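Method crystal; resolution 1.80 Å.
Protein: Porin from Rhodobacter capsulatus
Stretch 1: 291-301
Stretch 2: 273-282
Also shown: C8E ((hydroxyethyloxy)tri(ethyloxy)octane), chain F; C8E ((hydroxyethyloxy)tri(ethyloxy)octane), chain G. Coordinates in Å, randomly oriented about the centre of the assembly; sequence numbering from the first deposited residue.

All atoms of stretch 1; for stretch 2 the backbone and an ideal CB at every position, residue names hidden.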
# COMPACT_ATOMS: atom_id res chain seq x y z
N MET A 291 14.97 -30.96 6.31
CA MET A 291 14.73 -30.04 7.41
C MET A 291 15.01 -28.59 6.99
O MET A 291 16.05 -28.34 6.34
CB MET A 291 15.65 -30.42 8.52
CG MET A 291 15.51 -29.69 9.83
SD MET A 291 16.95 -30.15 10.83
CE MET A 291 18.22 -29.28 9.95
N VAL A 292 14.06 -27.70 7.36
CA VAL A 292 14.25 -26.26 7.19
C VAL A 292 14.83 -25.70 8.51
O VAL A 292 14.72 -26.32 9.59
CB VAL A 292 12.91 -25.52 6.83
CG1 VAL A 292 12.52 -26.00 5.46
CG2 VAL A 292 11.79 -25.74 7.82
N ALA A 293 15.52 -24.57 8.49
CA ALA A 293 16.13 -24.00 9.67
C ALA A 293 16.30 -22.51 9.45
O ALA A 293 16.27 -22.05 8.29
CB ALA A 293 17.52 -24.59 9.91
N ASP A 294 16.48 -21.68 10.49
CA ASP A 294 16.84 -20.28 10.27
C ASP A 294 17.57 -19.72 11.47
O ASP A 294 17.57 -20.38 12.53
CB ASP A 294 15.59 -19.46 9.98
CG ASP A 294 14.58 -19.24 11.10
OD1 ASP A 294 14.88 -19.28 12.29
OD2 ASP A 294 13.43 -18.99 10.76
N LEU A 295 18.16 -18.55 11.32
CA LEU A 295 18.85 -17.90 12.41
C LEU A 295 18.86 -16.43 12.10
O LEU A 295 19.37 -16.01 11.05
CB LEU A 295 20.27 -18.41 12.52
CG LEU A 295 21.10 -17.73 13.67
CD1 LEU A 295 20.49 -18.05 15.04
CD2 LEU A 295 22.51 -18.25 13.68
N GLY A 296 18.29 -15.59 12.96
CA GLY A 296 18.31 -14.17 12.69
C GLY A 296 17.89 -13.38 13.92
O GLY A 296 17.95 -13.90 15.04
N VAL A 297 17.47 -12.15 13.72
CA VAL A 297 17.04 -11.26 14.81
C VAL A 297 15.63 -10.75 14.54
O VAL A 297 15.27 -10.55 13.38
CB VAL A 297 18.03 -10.04 14.97
CG1 VAL A 297 19.34 -10.57 15.50
CG2 VAL A 297 18.35 -9.34 13.68
N LYS A 298 14.78 -10.59 15.54
CA LYS A 298 13.42 -10.08 15.36
C LYS A 298 13.35 -8.78 16.15
O LYS A 298 13.97 -8.71 17.21
CB LYS A 298 12.40 -11.03 15.93
CG LYS A 298 12.20 -12.23 15.02
CD LYS A 298 11.36 -13.21 15.74
CE LYS A 298 9.99 -12.66 15.77
NZ LYS A 298 9.13 -13.61 16.46
N PHE A 299 12.67 -7.75 15.68
CA PHE A 299 12.61 -6.44 16.32
C PHE A 299 11.16 -6.04 16.47
O PHE A 299 10.33 -6.35 15.61
CB PHE A 299 13.29 -5.42 15.45
CG PHE A 299 14.75 -5.66 15.14
CD1 PHE A 299 15.65 -6.03 16.12
CD2 PHE A 299 15.20 -5.47 13.85
CE1 PHE A 299 16.99 -6.21 15.82
CE2 PHE A 299 16.54 -5.65 13.57
CZ PHE A 299 17.44 -6.02 14.55
N LYS A 300 10.78 -5.38 17.54
CA LYS A 300 9.44 -4.85 17.70
C LYS A 300 9.61 -3.35 17.90
O LYS A 300 10.62 -2.92 18.50
CB LYS A 300 8.78 -5.43 18.91
CG LYS A 300 8.54 -6.90 18.78
CD LYS A 300 7.33 -7.32 19.62
CE LYS A 300 7.57 -7.38 21.13
NZ LYS A 300 6.38 -7.88 21.82
N PHE A 301 8.68 -2.54 17.39
CA PHE A 301 8.82 -1.10 17.38
C PHE A 301 7.55 -0.44 17.84
O PHE A 301 6.50 -1.09 17.85
CB PHE A 301 9.13 -0.49 16.00
CG PHE A 301 10.41 -1.04 15.41
CD1 PHE A 301 11.64 -0.60 15.86
CD2 PHE A 301 10.35 -1.98 14.40
CE1 PHE A 301 12.82 -1.07 15.30
CE2 PHE A 301 11.54 -2.45 13.84
CZ PHE A 301 12.77 -2.00 14.28
OXT PHE A 301 7.63 0.74 18.22
N UNK A 273 14.81 -4.16 24.91
CA UNK A 273 14.57 -3.01 24.07
C UNK A 273 13.68 -3.34 22.87
O UNK A 273 13.37 -2.44 22.10
CB UNK A 273 15.90 -2.44 23.59
N UNK A 274 13.20 -4.58 22.74
CA UNK A 274 12.35 -5.01 21.62
C UNK A 274 13.13 -5.90 20.63
O UNK A 274 12.60 -6.17 19.56
CB UNK A 274 11.79 -3.79 20.89
N UNK A 275 14.35 -6.35 20.92
CA UNK A 275 15.14 -7.14 20.02
C UNK A 275 15.46 -8.49 20.63
O UNK A 275 15.64 -8.61 21.84
CB UNK A 275 16.43 -6.40 19.65
N UNK A 276 15.49 -9.55 19.81
CA UNK A 276 15.84 -10.88 20.25
C UNK A 276 16.55 -11.63 19.11
O UNK A 276 16.36 -11.29 17.93
CB UNK A 276 14.59 -11.64 20.71
N UNK A 277 17.42 -12.57 19.43
CA UNK A 277 18.11 -13.41 18.46
C UNK A 277 17.24 -14.66 18.49
O UNK A 277 16.91 -15.16 19.58
CB UNK A 277 19.58 -13.67 18.80
N UNK A 278 16.79 -15.19 17.34
CA UNK A 278 15.83 -16.31 17.29
C UNK A 278 16.32 -17.30 16.22
O UNK A 278 16.76 -16.88 15.15
CB UNK A 278 14.41 -15.82 16.98
N UNK A 279 16.24 -18.59 16.45
CA UNK A 279 16.66 -19.58 15.48
C UNK A 279 15.85 -20.83 15.71
O UNK A 279 15.25 -20.99 16.79
CB UNK A 279 18.16 -19.87 15.58
N UNK A 280 15.76 -21.76 14.77
CA UNK A 280 14.94 -22.95 14.96
C UNK A 280 15.15 -23.93 13.82
O UNK A 280 15.84 -23.64 12.85
CB UNK A 280 13.46 -22.57 15.07
N UNK A 281 14.53 -25.07 13.99
CA UNK A 281 14.66 -26.19 13.10
C UNK A 281 13.24 -26.72 12.95
O UNK A 281 12.47 -26.68 13.92
CB UNK A 281 15.64 -27.24 13.62
N UNK A 282 12.81 -27.17 11.77
CA UNK A 282 11.47 -27.74 11.63
C UNK A 282 11.50 -28.81 10.51
O UNK A 282 12.30 -28.74 9.56
CB UNK A 282 10.44 -26.65 11.32
C1 C8E F . 17.87 -24.94 17.79
C2 C8E F . 17.99 -23.45 17.41
C3 C8E F . 19.13 -23.07 16.45
C4 C8E F . 18.95 -23.40 14.97
C5 C8E F . 20.15 -22.81 14.24
C6 C8E F . 20.26 -23.23 12.79
C7 C8E F . 21.71 -23.10 12.29
C8 C8E F . 22.11 -21.72 11.74
O9 C8E F . 23.50 -21.33 11.69
C10 C8E F . 24.21 -21.45 10.43
C11 C8E F . 24.53 -20.26 9.50
O12 C8E F . 25.54 -20.49 8.50
C13 C8E F . 25.07 -20.67 7.15
C14 C8E F . 25.68 -19.91 5.95
O15 C8E F . 25.39 -18.53 5.64
C16 C8E F . 24.87 -18.36 4.31
C17 C8E F . 24.84 -16.97 3.68
O18 C8E F . 24.32 -16.81 2.36
C19 C8E F . 25.30 -16.19 1.54
C20 C8E F . 26.05 -17.04 0.52
O21 C8E F . 27.11 -16.36 -0.15
C1 C8E G . 27.61 -13.95 4.56
C2 C8E G . 26.69 -14.27 5.76
C3 C8E G . 25.87 -13.03 6.09
C4 C8E G . 24.97 -13.27 7.29
C5 C8E G . 24.21 -11.98 7.57
C6 C8E G . 23.37 -12.07 8.83
C7 C8E G . 22.56 -10.80 9.00
C8 C8E G . 21.67 -10.82 10.23
O9 C8E G . 22.23 -10.66 11.53
C10 C8E G . 21.76 -11.63 12.49
C11 C8E G . 22.40 -13.03 12.66
O12 C8E G . 22.08 -13.81 13.83
C13 C8E G . 23.10 -13.79 14.84
C14 C8E G . 23.15 -12.78 16.01
O15 C8E G . 23.29 -11.36 15.76
C16 C8E G . 23.11 -10.53 16.92
C17 C8E G . 24.15 -9.50 17.41
O18 C8E G . 25.36 -9.89 18.07
C19 C8E G . 25.16 -10.01 19.49
C20 C8E G . 25.80 -9.00 20.45
O21 C8E G . 25.44 -9.21 21.82

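The two segments form an antiparallel ladder, so side chains of 275-282 alternate between the face carrying Ala293, Leu295, Val297 and Phe299 and the face carrying Val292, Asp294 and Lys298.

Position 273 has phi/psi of 79/2° and nothing of stretch 1 near its ideal CB. Positive phi favours glycine, though Asn or Asp could be accommodated; it is Gly273. At 274 the backbone decides. Phi is 106°, and the ideal CB would lie 2.8 Å from Lys300 O, a clash, so glycine is called for. Gly274 O accepts a 2.8 Å hydrogen bond from Lys300 N.

Position 275 is an ordinary strand residue whose ideal CB sits 3.6 Å from Phe299 CD1. A small apolar residue would suit, and a longer one directed along the ring might. The residue is Ala275, its CB at the ring edge, 3.7 Å from Phe299 CD1.

Position 276 shares its face with Lys298, and small, polar or acidic side chains would all be plausible. Ser276 fills it; OG stays 4.1 Å from Lys298 CB, while the backbone makes the paired bonds, Ser276 N to Lys298 O (3.1 Å) and Lys298 N to Ser276 O (2.9 Å).

Position 277 lies across from Val297 and next to detergent chain G, which invites an aliphatic or aromatic residue. Ile277 places CG1 4.0 Å from Val297 CG1 and CD1 3.8 Å from C16 of that detergent.

At 278 the ideal CB is 4.2 Å from Lys298 CD, on the methylene part of the lysine. Val, Ile, Thr or Leu could cover it, and an acidic residue might reach toward the amine. Val278 packs CG2 3.5 Å from Lys298 CD, and its N donates to Gly296 O at 2.9 Å.

Position 279 is crowded: an ideal CB would be 3.0 Å from Leu295 CD1 and 3.1 Å from Asp294 O. Glycine fits best, alanine only with adjustment. Gly279 lets the chains approach to 4.1 Å between its CA and Leu295 CA.

At 280 the extended backbone (-173/174°) favours glycine without excluding others; the ideal CB would be 4.5 Å from Asp294 OD1, where small or polar groups could fit. Gly280 N donates to Asp294 O at 3.2 Å.

Position 281 faces Met291 SD, Ala293 CB and detergent chain F, an apolar setting for Ile, Leu, Val or Met. Ile281 brings CG1 3.5 Å from Met291 SD and CD1 3.4 Å from Ala293 CB.

Position 282 has its ideal CB 3.9 Å from Val292 CG2, suiting small or aliphatic residues. Ala282 contributes CB, 3.8 Å from Val292 CG2.

Stretch 2 273-282: GGASIVGGIA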
# COMPACT_ATOMS: atom_id res chain seq x y z
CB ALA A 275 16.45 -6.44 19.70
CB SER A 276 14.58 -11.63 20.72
OG SER A 276 13.46 -11.53 19.84
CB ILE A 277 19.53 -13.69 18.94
CG1 ILE A 277 20.33 -12.43 18.94
CG2 ILE A 277 20.23 -14.69 18.01
CD1 ILE A 277 21.66 -12.66 19.68
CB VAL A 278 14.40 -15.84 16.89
CG1 VAL A 278 13.44 -16.97 17.13
CG2 VAL A 278 13.97 -14.63 17.68
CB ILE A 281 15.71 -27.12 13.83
CG1 ILE A 281 16.73 -27.33 12.81
CG2 ILE A 281 15.25 -28.44 14.41
CD1 ILE A 281 17.78 -26.24 12.89
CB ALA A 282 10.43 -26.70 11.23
O HOH W 1 11.60 -0.72 20.25
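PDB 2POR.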